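Local coordinates for penicillin-binding protein (Bacillus halodurans, PDB 3TG9) that probably acts as a membrane-associated serine penicillin-binding protein of the beta-lactamase family, with an SxxK-type active site that would be acylated by penicillin, at residues B[19-22]-B[28-31]; B[65-70]-B[178-183]; B[74-79]-B[252-257]. All coordinates share one frame; numbering follows the deposited sequence.

Contact 1: residues B[19-22]-B[28-31]; sequences TALM and IPFI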
ATOM      1  N   THR B  19      -6.653  -8.515  18.923  1.00 32.59           N
ATOM      2  CA  THR B  19      -7.728  -8.451  19.905  1.00 38.12           C
ATOM      3  C   THR B  19      -8.425  -9.809  20.038  1.00 39.96           C
ATOM      4  O   THR B  19      -8.911 -10.370  19.049  1.00 37.90           O
ATOM      5  CB  THR B  19      -8.768  -7.402  19.516  1.00 35.59           C
ATOM      6  OG1 THR B  19      -8.168  -6.099  19.565  1.00 38.75           O
ATOM      7  CG2 THR B  19      -9.967  -7.452  20.468  1.00 36.23           C
ATOM      8  N   ALA B  20      -8.463 -10.336  21.260  1.00 39.20           N
ATOM      9  CA  ALA B  20      -9.197 -11.570  21.546  1.00 37.84           C
ATOM     10  C   ALA B  20     -10.481 -11.282  22.315  1.00 37.08           C
ATOM     11  O   ALA B  20     -10.566 -10.295  23.044  1.00 39.97           O
ATOM     12  CB  ALA B  20      -8.321 -12.548  22.318  1.00 37.72           C
ATOM     13  N   LEU B  21     -11.480 -12.142  22.144  1.00 34.17           N
ATOM     14  CA  LEU B  21     -12.753 -12.007  22.844  1.00 36.38           C
ATOM     15  C   LEU B  21     -13.277 -13.376  23.290  1.00 41.52           C
ATOM     16  O   LEU B  21     -13.102 -14.382  22.592  1.00 38.11           O
ATOM     17  CB  LEU B  21     -13.784 -11.299  21.956  1.00 34.41           C
ATOM     18  CG  LEU B  21     -15.248 -11.222  22.398  1.00 32.27           C
ATOM     19  CD1 LEU B  21     -15.948 -10.086  21.700  1.00 33.50           C
ATOM     20  CD2 LEU B  21     -15.982 -12.518  22.118  1.00 36.78           C
ATOM     21  N   MET B  22     -13.916 -13.411  24.457  1.00 40.13           N
ATOM     22  CA  MET B  22     -14.584 -14.628  24.935  1.00 44.93           C
ATOM     23  C   MET B  22     -15.909 -14.299  25.601  1.00 42.74           C
ATOM     24  O   MET B  22     -15.976 -13.427  26.461  1.00 42.49           O
ATOM     25  CB  MET B  22     -13.718 -15.383  25.935  1.00 41.03           C
ATOM     26  CG  MET B  22     -14.547 -16.115  26.966  1.00 51.04           C
ATOM     27  SD  MET B  22     -13.584 -16.686  28.370  1.00 64.91           S
ATOM     28  CE  MET B  22     -13.051 -18.285  27.783  1.00 54.41           C
ATOM     29  N   ILE B  28     -21.440 -10.774  29.629  1.00 51.91           N
ATOM     30  CA  ILE B  28     -20.762  -9.847  28.746  1.00 49.76           C
ATOM     31  C   ILE B  28     -19.378 -10.418  28.484  1.00 49.85           C
ATOM     32  O   ILE B  28     -18.813 -11.101  29.346  1.00 47.93           O
ATOM     33  CB  ILE B  28     -20.642  -8.434  29.378  1.00 51.74           C
ATOM     34  CG1 ILE B  28     -19.500  -8.391  30.403  1.00 49.78           C
ATOM     35  CG2 ILE B  28     -21.975  -8.008  30.006  1.00 46.36           C
ATOM     36  CD1 ILE B  28     -18.824  -7.024  30.527  1.00 45.89           C
ATOM     37  N   PRO B  29     -18.818 -10.133  27.300  1.00 44.12           N
ATOM     38  CA  PRO B  29     -17.559 -10.753  26.874  1.00 42.61           C
ATOM     39  C   PRO B  29     -16.362 -10.256  27.664  1.00 40.54           C
ATOM     40  O   PRO B  29     -16.401  -9.150  28.164  1.00 41.50           O
ATOM     41  CB  PRO B  29     -17.424 -10.302  25.414  1.00 41.01           C
ATOM     42  CG  PRO B  29     -18.784  -9.780  25.024  1.00 42.83           C
ATOM     43  CD  PRO B  29     -19.378  -9.243  26.270  1.00 45.94           C
ATOM     44  N   PHE B  30     -15.330 -11.076  27.802  1.00 36.90           N
ATOM     45  CA  PHE B  30     -14.017 -10.566  28.160  1.00 44.83           C
ATOM     46  C   PHE B  30     -13.349 -10.153  26.846  1.00 45.62           C
ATOM     47  O   PHE B  30     -13.269 -10.951  25.906  1.00 42.66           O
ATOM     48  CB  PHE B  30     -13.162 -11.644  28.829  1.00 47.54           C
ATOM     49  CG  PHE B  30     -13.590 -12.001  30.230  1.00 52.35           C
ATOM     50  CD1 PHE B  30     -12.700 -11.874  31.292  1.00 52.76           C
ATOM     51  CD2 PHE B  30     -14.862 -12.491  30.484  1.00 54.98           C
ATOM     52  CE1 PHE B  30     -13.075 -12.220  32.581  1.00 54.53           C
ATOM     53  CE2 PHE B  30     -15.246 -12.833  31.774  1.00 59.27           C
ATOM     54  CZ  PHE B  30     -14.348 -12.695  32.823  1.00 53.84           C
ATOM     55  N   ILE B  31     -12.878  -8.913  26.767  1.00 46.53           N
ATOM     56  CA  ILE B  31     -12.215  -8.441  25.559  1.00 43.16           C
ATOM     57  C   ILE B  31     -10.834  -7.904  25.886  1.00 44.76           C
ATOM     58  O   ILE B  31     -10.670  -7.149  26.841  1.00 49.19           O
ATOM     59  CB  ILE B  31     -13.025  -7.347  24.866  1.00 42.55           C
ATOM     60  CG1 ILE B  31     -14.483  -7.783  24.732  1.00 39.69           C
ATOM     61  CG2 ILE B  31     -12.403  -7.004  23.508  1.00 39.74           C
ATOM     62  CD1 ILE B  31     -15.310  -6.895  23.838  1.00 40.50           C
TER
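Leu21 and Met22 face Ile31 and Phe30 across two antiparallel strands, Met22–Phe30 as the hydrogen-bonded pair and Leu21–Ile31 as the non-hydrogen-bonded one. This is the beta hairpin at the edge of the large antiparallel sheet of the beta-lactamase fold: strand 30-34 is outermost in the chain, and strand 18-24 pairs along its other edge with strand 308-314. Phe30 N donates to Met22 O at 2.8 Å. The return bond, from Met22 N to Phe30 O, is 2.9 Å long, though the position of Phe30 O is less certain. Leu21 and Ile31 project from the same face and run side by side, CD1 of Leu21 lying 3.9 Å from CD1 of Ile31. Because Leu21 CG stands anti to the backbone N (chi1 171°), the branch also lies against the proline ring, its CG 3.8 Å from Pro29 CB. Helix 234-245 covers this face, with Met238 touching both Leu21 and Pro29. Farther along, the methyls of Thr19 and Ile31 meet, while Thr19 OG1 bonds to Ser33 OG and Glu46 O. Met22 and Phe30 occupy the other face, where Met22 also packs on Ile327 and Leu330 of helix 320-330. Their Met-aromatic contact is oblique: Met22 SD sits 5.4 Å from the centroid of the Phe30 ring, 30° off its normal.

Contact 2: residues B[65-70]-B[178-183]; sequences ICQLVE and ANVFQR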
ATOM      1  N   ILE B  65     -25.256 -17.040   0.392  1.00 33.14           N
ATOM      2  CA  ILE B  65     -25.742 -18.009  -0.586  1.00 36.16           C
ATOM      3  C   ILE B  65     -26.970 -18.741  -0.060  1.00 37.60           C
ATOM      4  O   ILE B  65     -27.910 -19.028  -0.808  1.00 40.00           O
ATOM      5  CB  ILE B  65     -24.665 -19.038  -0.947  1.00 36.43           C
ATOM      6  CG1 ILE B  65     -23.665 -18.436  -1.937  1.00 33.04           C
ATOM      7  CG2 ILE B  65     -25.307 -20.288  -1.541  1.00 37.94           C
ATOM      8  CD1 ILE B  65     -24.254 -18.175  -3.309  1.00 35.15           C
ATOM      9  N   CYS B  66     -26.963 -19.033   1.235  1.00 37.60           N
ATOM     10  CA  CYS B  66     -28.106 -19.684   1.869  1.00 38.11           C
ATOM     11  C   CYS B  66     -29.318 -18.758   1.887  1.00 38.31           C
ATOM     12  O   CYS B  66     -30.443 -19.214   1.709  1.00 43.18           O
ATOM     13  CB  CYS B  66     -27.749 -20.140   3.283  1.00 28.69           C
ATOM     14  SG  CYS B  66     -26.561 -21.485   3.296  1.00 36.05           S
ATOM     15  N   GLN B  67     -29.091 -17.459   2.081  1.00 36.87           N
ATOM     16  CA  GLN B  67     -30.196 -16.499   2.100  1.00 40.72           C
ATOM     17  C   GLN B  67     -30.911 -16.445   0.759  1.00 43.37           C
ATOM     18  O   GLN B  67     -32.129 -16.269   0.702  1.00 49.64           O
ATOM     19  CB  GLN B  67     -29.716 -15.099   2.455  1.00 36.04           C
ATOM     20  CG  GLN B  67     -29.227 -14.931   3.867  1.00 35.49           C
ATOM     21  CD  GLN B  67     -28.724 -13.529   4.111  1.00 39.31           C
ATOM     22  OE1 GLN B  67     -28.265 -12.863   3.184  1.00 35.92           O
ATOM     23  NE2 GLN B  67     -28.810 -13.067   5.357  1.00 37.06           N
ATOM     24  N   LEU B  68     -30.147 -16.583  -0.318  1.00 40.48           N
ATOM     25  CA  LEU B  68     -30.726 -16.608  -1.652  1.00 40.53           C
ATOM     26  C   LEU B  68     -31.546 -17.880  -1.835  1.00 44.25           C
ATOM     27  O   LEU B  68     -32.604 -17.866  -2.467  1.00 45.32           O
ATOM     28  CB  LEU B  68     -29.634 -16.525  -2.717  1.00 41.19           C
ATOM     29  CG  LEU B  68     -28.782 -15.252  -2.693  1.00 36.67           C
ATOM     30  CD1 LEU B  68     -27.744 -15.304  -3.786  1.00 35.70           C
ATOM     31  CD2 LEU B  68     -29.656 -14.016  -2.831  1.00 39.13           C
ATOM     32  N   VAL B  69     -31.056 -18.982  -1.284  1.00 44.98           N
ATOM     33  CA  VAL B  69     -31.811 -20.227  -1.333  1.00 44.64           C
ATOM     34  C   VAL B  69     -33.084 -20.096  -0.498  1.00 41.53           C
ATOM     35  O   VAL B  69     -34.174 -20.383  -0.982  1.00 46.32           O
ATOM     36  CB  VAL B  69     -30.963 -21.438  -0.893  1.00 46.81           C
ATOM     37  CG1 VAL B  69     -31.797 -22.725  -0.914  1.00 46.00           C
ATOM     38  CG2 VAL B  69     -29.739 -21.578  -1.793  1.00 41.05           C
ATOM     39  N   GLU B  70     -32.951 -19.622   0.737  1.00 41.77           N
ATOM     40  CA  GLU B  70     -34.107 -19.443   1.613  1.00 40.91           C
ATOM     41  C   GLU B  70     -35.134 -18.490   1.012  1.00 47.32           C
ATOM     42  O   GLU B  70     -36.330 -18.601   1.287  1.00 49.56           O
ATOM     43  CB  GLU B  70     -33.687 -18.966   3.012  1.00 39.16           C
ATOM     44  CG  GLU B  70     -34.841 -18.454   3.867  1.00 37.25           C
ATOM     45  CD  GLU B  70     -34.442 -18.159   5.309  1.00 45.29           C
ATOM     46  OE1 GLU B  70     -33.407 -18.701   5.754  1.00 46.69           O
ATOM     47  OE2 GLU B  70     -35.160 -17.394   6.005  1.00 39.29           O
ATOM     48  N   ALA B 178     -24.992  -5.369   3.559  1.00 37.83           N
ATOM     49  CA  ALA B 178     -26.411  -5.075   3.721  1.00 37.66           C
ATOM     50  C   ALA B 178     -27.189  -6.235   4.364  1.00 38.44           C
ATOM     51  O   ALA B 178     -27.923  -6.042   5.332  1.00 41.64           O
ATOM     52  CB  ALA B 178     -27.022  -4.706   2.374  1.00 35.03           C
ATOM     53  N   ASN B 179     -27.012  -7.438   3.828  1.00 40.58           N
ATOM     54  CA  ASN B 179     -27.790  -8.598   4.248  1.00 36.62           C
ATOM     55  C   ASN B 179     -27.158  -9.427   5.354  1.00 39.65           C
ATOM     56  O   ASN B 179     -27.794 -10.335   5.894  1.00 39.35           O
ATOM     57  CB  ASN B 179     -28.073  -9.491   3.047  1.00 37.98           C
ATOM     58  CG  ASN B 179     -28.858  -8.778   1.978  1.00 37.68           C
ATOM     59  OD1 ASN B 179     -30.038  -8.494   2.150  1.00 41.28           O
ATOM     60  ND2 ASN B 179     -28.205  -8.474   0.867  1.00 43.08           N
ATOM     61  N   VAL B 180     -25.912  -9.130   5.696  1.00 37.23           N
ATOM     62  CA  VAL B 180     -25.242  -9.892   6.740  1.00 33.12           C
ATOM     63  C   VAL B 180     -24.712  -9.016   7.866  1.00 34.34           C
ATOM     64  O   VAL B 180     -25.075  -9.215   9.014  1.00 40.22           O
ATOM     65  CB  VAL B 180     -24.110 -10.768   6.181  1.00 34.39           C
ATOM     66  CG1 VAL B 180     -23.384 -11.465   7.317  1.00 31.31           C
ATOM     67  CG2 VAL B 180     -24.668 -11.780   5.193  1.00 32.22           C
ATOM     68  N   PHE B 181     -23.856  -8.049   7.552  1.00 35.60           N
ATOM     69  CA  PHE B 181     -23.349  -7.170   8.602  1.00 37.63           C
ATOM     70  C   PHE B 181     -24.465  -6.346   9.239  1.00 36.48           C
ATOM     71  O   PHE B 181     -24.495  -6.175  10.454  1.00 37.61           O
ATOM     72  CB  PHE B 181     -22.246  -6.243   8.085  1.00 34.09           C
ATOM     73  CG  PHE B 181     -21.024  -6.968   7.598  1.00 36.93           C
ATOM     74  CD1 PHE B 181     -20.790  -8.288   7.962  1.00 31.63           C
ATOM     75  CD2 PHE B 181     -20.099  -6.325   6.789  1.00 33.46           C
ATOM     76  CE1 PHE B 181     -19.666  -8.964   7.513  1.00 33.49           C
ATOM     77  CE2 PHE B 181     -18.969  -6.989   6.340  1.00 28.34           C
ATOM     78  CZ  PHE B 181     -18.746  -8.305   6.698  1.00 32.35           C
ATOM     79  N   GLN B 182     -25.375  -5.840   8.415  1.00 34.43           N
ATOM     80  CA  GLN B 182     -26.395  -4.914   8.888  1.00 40.89           C
ATOM     81  C   GLN B 182     -27.456  -5.709   9.618  1.00 42.43           C
ATOM     82  O   GLN B 182     -27.877  -5.351  10.717  1.00 36.01           O
ATOM     83  CB  GLN B 182     -27.032  -4.178   7.710  1.00 44.86           C
ATOM     84  CG  GLN B 182     -27.702  -2.864   8.080  1.00 53.42           C
ATOM     85  CD  GLN B 182     -26.714  -1.707   8.157  1.00 58.52           C
ATOM     86  OE1 GLN B 182     -25.652  -1.814   8.780  1.00 59.44           O
ATOM     87  NE2 GLN B 182     -27.061  -0.596   7.520  1.00 60.33           N
ATOM     88  N   ARG B 183     -27.867  -6.802   8.986  1.00 39.89           N
ATOM     89  CA  ARG B 183     -28.891  -7.690   9.510  1.00 41.18           C
ATOM     90  C   ARG B 183     -28.430  -8.409  10.781  1.00 40.88           C
ATOM     91  O   ARG B 183     -29.207  -9.134  11.393  1.00 47.54           O
ATOM     92  CB  ARG B 183     -29.294  -8.696   8.427  1.00 40.78           C
ATOM     93  CG  ARG B 183     -30.700  -9.245   8.555  1.00 43.75           C
ATOM     94  CD  ARG B 183     -31.091 -10.037   7.311  1.00 44.02           C
ATOM     95  NE  ARG B 183     -31.986 -11.146   7.636  1.00 52.01           N
ATOM     96  CZ  ARG B 183     -32.510 -11.977   6.737  1.00 54.85           C
ATOM     97  NH1 ARG B 183     -32.233 -11.818   5.447  1.00 49.87           N
ATOM     98  NH2 ARG B 183     -33.312 -12.970   7.128  1.00 50.72           N
TER
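Gln67 reaches from helix 58-70 to the end of helix 172-182, where Asn179 and Arg183 receive it. Its chain is extended beyond CG (chi2 178°), which carries the amide across a gap of 8.5 Å between Gln67 CA and Asn179 CA. At the far side Gln67 NE2 donates to the backbone Asn179 O over 3.0 Å, with an almost straight N-H...O angle of 176°. The acceptor lies in the plane of the glutamine amide, but the donor sits above the carbonyl plane of Asn179. Gln67 OE1 comes within 3.4 Å of Asn179 CB, and the two side-chain amides stand at right angles. Arg183 slides past Gln67 in the opposite direction and turns one face of its guanidinium to the nitrogen of the amide, the planes 17° apart and Gln67 NE2 3.6 Å from Arg183 NH1. Two more bonds fix the rotation of the glutamine amide and satisfy it in its buried site: Tyr175 OH with OE1, and Leu249 O with NE2. The amide thus ties helix 58-70, which begins at the probable SxxK motif, to helix 172-182 and to the chain just before helix 252-258, while helix 155-168 packs against Ile65 and Leu68 of the first helix.

Contact 3: residues B[74-79]-B[252-257]; sequences LSFDTP and ETYTQK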
ATOM      1  N   LEU B  74     -32.757 -19.313  -5.513  1.00 46.67           N
ATOM      2  CA  LEU B  74     -31.648 -20.219  -5.791  1.00 44.38           C
ATOM      3  C   LEU B  74     -31.781 -21.484  -4.945  1.00 47.49           C
ATOM      4  O   LEU B  74     -32.433 -21.463  -3.906  1.00 45.98           O
ATOM      5  CB  LEU B  74     -30.334 -19.515  -5.460  1.00 42.39           C
ATOM      6  CG  LEU B  74     -29.007 -20.263  -5.463  1.00 44.26           C
ATOM      7  CD1 LEU B  74     -28.487 -20.476  -6.887  1.00 45.88           C
ATOM      8  CD2 LEU B  74     -28.002 -19.474  -4.641  1.00 40.97           C
ATOM      9  N   SER B  75     -31.161 -22.576  -5.391  1.00 48.53           N
ATOM     10  CA  SER B  75     -31.165 -23.833  -4.641  1.00 49.22           C
ATOM     11  C   SER B  75     -29.772 -24.476  -4.604  1.00 49.86           C
ATOM     12  O   SER B  75     -28.925 -24.175  -5.438  1.00 48.12           O
ATOM     13  CB  SER B  75     -32.178 -24.814  -5.239  1.00 54.27           C
ATOM     14  OG  SER B  75     -31.600 -25.570  -6.289  1.00 55.88           O
ATOM     15  N   PHE B  76     -29.539 -25.363  -3.639  1.00 49.62           N
ATOM     16  CA  PHE B  76     -28.221 -25.968  -3.465  1.00 45.31           C
ATOM     17  C   PHE B  76     -27.888 -26.977  -4.561  1.00 52.28           C
ATOM     18  O   PHE B  76     -26.744 -27.429  -4.674  1.00 50.93           O
ATOM     19  CB  PHE B  76     -28.095 -26.626  -2.088  1.00 45.53           C
ATOM     20  CG  PHE B  76     -28.282 -25.673  -0.937  1.00 45.72           C
ATOM     21  CD1 PHE B  76     -27.465 -24.568  -0.791  1.00 44.17           C
ATOM     22  CD2 PHE B  76     -29.266 -25.896   0.011  1.00 45.96           C
ATOM     23  CE1 PHE B  76     -27.634 -23.697   0.273  1.00 39.29           C
ATOM     24  CE2 PHE B  76     -29.442 -25.030   1.076  1.00 43.55           C
ATOM     25  CZ  PHE B  76     -28.623 -23.931   1.207  1.00 43.84           C
ATOM     26  N   ASP B  77     -28.889 -27.324  -5.367  1.00 57.26           N
ATOM     27  CA  ASP B  77     -28.711 -28.270  -6.471  1.00 56.77           C
ATOM     28  C   ASP B  77     -28.501 -27.548  -7.792  1.00 55.47           C
ATOM     29  O   ASP B  77     -28.121 -28.155  -8.798  1.00 54.56           O
ATOM     30  CB  ASP B  77     -29.928 -29.187  -6.587  1.00 60.17           C
ATOM     31  CG  ASP B  77     -29.971 -30.224  -5.495  1.00 67.30           C
ATOM     32  OD1 ASP B  77     -28.881 -30.677  -5.074  1.00 67.38           O
ATOM     33  OD2 ASP B  77     -31.087 -30.585  -5.060  1.00 79.78           O
ATOM     34  N   THR B  78     -28.773 -26.248  -7.779  1.00 51.80           N
ATOM     35  CA  THR B  78     -28.623 -25.417  -8.959  1.00 50.83           C
ATOM     36  C   THR B  78     -27.226 -25.589  -9.530  1.00 51.97           C
ATOM     37  O   THR B  78     -26.246 -25.518  -8.795  1.00 50.11           O
ATOM     38  CB  THR B  78     -28.849 -23.941  -8.606  1.00 51.42           C
ATOM     39  OG1 THR B  78     -30.078 -23.815  -7.875  1.00 51.34           O
ATOM     40  CG2 THR B  78     -28.902 -23.084  -9.862  1.00 48.42           C
ATOM     41  N   PRO B  79     -27.133 -25.844 -10.844  1.00 56.80           N
ATOM     42  CA  PRO B  79     -25.837 -25.964 -11.518  1.00 52.93           C
ATOM     43  C   PRO B  79     -25.190 -24.600 -11.686  1.00 50.93           C
ATOM     44  O   PRO B  79     -25.887 -23.603 -11.860  1.00 53.15           O
ATOM     45  CB  PRO B  79     -26.205 -26.537 -12.895  1.00 54.26           C
ATOM     46  CG  PRO B  79     -27.590 -27.090 -12.738  1.00 56.50           C
ATOM     47  CD  PRO B  79     -28.249 -26.197 -11.736  1.00 57.53           C
ATOM     48  N   GLU B 252     -34.574 -21.318  10.886  1.00 38.51           N
ATOM     49  CA  GLU B 252     -34.003 -22.479  11.566  1.00 38.93           C
ATOM     50  C   GLU B 252     -33.545 -23.596  10.612  1.00 38.98           C
ATOM     51  O   GLU B 252     -32.445 -24.133  10.756  1.00 39.76           O
ATOM     52  CB  GLU B 252     -34.991 -23.015  12.603  1.00 36.90           C
ATOM     53  CG  GLU B 252     -34.623 -24.368  13.153  1.00 38.01           C
ATOM     54  CD  GLU B 252     -35.700 -24.924  14.052  1.00 37.46           C
ATOM     55  OE1 GLU B 252     -35.831 -24.445  15.198  1.00 35.22           O
ATOM     56  OE2 GLU B 252     -36.421 -25.836  13.606  1.00 35.66           O
ATOM     57  N   THR B 253     -34.389 -23.948   9.648  1.00 36.26           N
ATOM     58  CA  THR B 253     -34.048 -24.961   8.656  1.00 34.94           C
ATOM     59  C   THR B 253     -32.752 -24.642   7.903  1.00 40.96           C
ATOM     60  O   THR B 253     -31.880 -25.500   7.756  1.00 39.35           O
ATOM     61  CB  THR B 253     -35.164 -25.112   7.605  1.00 37.37           C
ATOM     62  OG1 THR B 253     -36.381 -25.514   8.243  1.00 49.45           O
ATOM     63  CG2 THR B 253     -34.779 -26.151   6.573  1.00 41.43           C
ATOM     64  N   TYR B 254     -32.633 -23.414   7.404  1.00 38.23           N
ATOM     65  CA  TYR B 254     -31.463 -23.058   6.596  1.00 41.28           C
ATOM     66  C   TYR B 254     -30.207 -22.830   7.425  1.00 33.90           C
ATOM     67  O   TYR B 254     -29.113 -23.201   7.009  1.00 31.52           O
ATOM     68  CB  TYR B 254     -31.762 -21.896   5.643  1.00 35.86           C
ATOM     69  CG  TYR B 254     -32.559 -22.363   4.453  1.00 36.02           C
ATOM     70  CD1 TYR B 254     -33.948 -22.271   4.442  1.00 46.24           C
ATOM     71  CD2 TYR B 254     -31.934 -22.950   3.368  1.00 38.54           C
ATOM     72  CE1 TYR B 254     -34.688 -22.720   3.361  1.00 43.34           C
ATOM     73  CE2 TYR B 254     -32.658 -23.401   2.284  1.00 45.64           C
ATOM     74  CZ  TYR B 254     -34.035 -23.286   2.285  1.00 47.82           C
ATOM     75  OH  TYR B 254     -34.758 -23.741   1.205  1.00 49.04           O
ATOM     76  N   THR B 255     -30.368 -22.247   8.605  1.00 33.62           N
ATOM     77  CA  THR B 255     -29.259 -22.166   9.545  1.00 36.26           C
ATOM     78  C   THR B 255     -28.681 -23.556   9.822  1.00 36.83           C
ATOM     79  O   THR B 255     -27.461 -23.764   9.760  1.00 30.62           O
ATOM     80  CB  THR B 255     -29.699 -21.541  10.859  1.00 34.79           C
ATOM     81  OG1 THR B 255     -30.243 -20.243  10.603  1.00 37.36           O
ATOM     82  CG2 THR B 255     -28.515 -21.415  11.804  1.00 35.30           C
ATOM     83  N   GLN B 256     -29.571 -24.502  10.108  1.00 36.79           N
ATOM     84  CA  GLN B 256     -29.194 -25.874  10.437  1.00 32.53           C
ATOM     85  C   GLN B 256     -28.564 -26.588   9.247  1.00 36.61           C
ATOM     86  O   GLN B 256     -27.635 -27.381   9.416  1.00 34.70           O
ATOM     87  CB  GLN B 256     -30.429 -26.638  10.921  1.00 41.63           C
ATOM     88  CG  GLN B 256     -30.155 -27.920  11.704  1.00 48.51           C
ATOM     89  CD  GLN B 256     -31.319 -28.279  12.623  1.00 63.78           C
ATOM     90  OE1 GLN B 256     -32.086 -27.405  13.042  1.00 58.41           O
ATOM     91  NE2 GLN B 256     -31.457 -29.568  12.941  1.00 68.66           N
ATOM     92  N   LYS B 257     -29.069 -26.315   8.045  1.00 36.61           N
ATOM     93  CA  LYS B 257     -28.481 -26.884   6.834  1.00 35.46           C
ATOM     94  C   LYS B 257     -27.040 -26.402   6.645  1.00 38.04           C
ATOM     95  O   LYS B 257     -26.175 -27.162   6.206  1.00 36.35           O
ATOM     96  CB  LYS B 257     -29.319 -26.539   5.595  1.00 41.06           C
ATOM     97  CG  LYS B 257     -30.750 -27.078   5.625  1.00 47.32           C
ATOM     98  CD  LYS B 257     -31.328 -27.253   4.220  1.00 49.99           C
ATOM     99  CE  LYS B 257     -30.506 -28.259   3.410  1.00 58.78           C
ATOM    100  NZ  LYS B 257     -31.036 -28.478   2.025  1.00 55.38           N
TER
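The ring of Phe76 meets two side chains of helix 252-258, Tyr254 and Lys257. The aromatic part is a packing of ring carbons: Phe76 CE2 lies 3.8 Å from Tyr254 CE2 and arrives at the edge of the tyrosine ring, close to its plane. From the phenylalanine side the approach is oblique. Lys257 supplies the second kind of contact. Its chain bends at chi3 (61°), bringing the ammonium to the edge of the Phe76 ring near the ring plane, with NZ 3.7 Å from Phe76 CD2; the charge therefore does not lie over the pi face. Both contacts join a loop of the helical region, between helices 58-70 and 93-98, to helix 252-258, which leads into edge strand 263-266 of the large sheet of the beta-lactamase fold. Val69 of helix 58-70 touches both Phe76 and Tyr254, and Phe76 also packs on Leu97 of helix 93-98 and meets the ring of Tyr273. The remaining interactions are polar and hold the loop itself in shape. Ser75 to Thr78 form a type I beta turn, which sets Phe76 at its second position. Ser75 O accepts twice from Thr78, from its N at 3.1 Å and its OG1 at 2.7 Å, both arriving from the same face of the carbonyl plane.

In the fold
Contact 1 belongs to one edge of the large sheet; contact 2 lies among the helices, and contact 3 joins a loop of that region to the helix that leads into the sheet's far edge strand. The centres of contacts 2 and 3 are 12 Å apart, and the centre of contact 1 is 26 Å from that of contact 2 and 32 Å from that of contact 3. Contacts 2 and 3 touch directly through helix 58-70: Glu70 OE1 lies 3.6 Å from Tyr254 CB. All three are partly buried. Chemistry follows place. The hairpin relies on paired backbone bonds with apolar groups on both faces; contact 2 depends on a buried amide bonded to a helix-end carbonyl; contact 3 uses ring packing and a lysine.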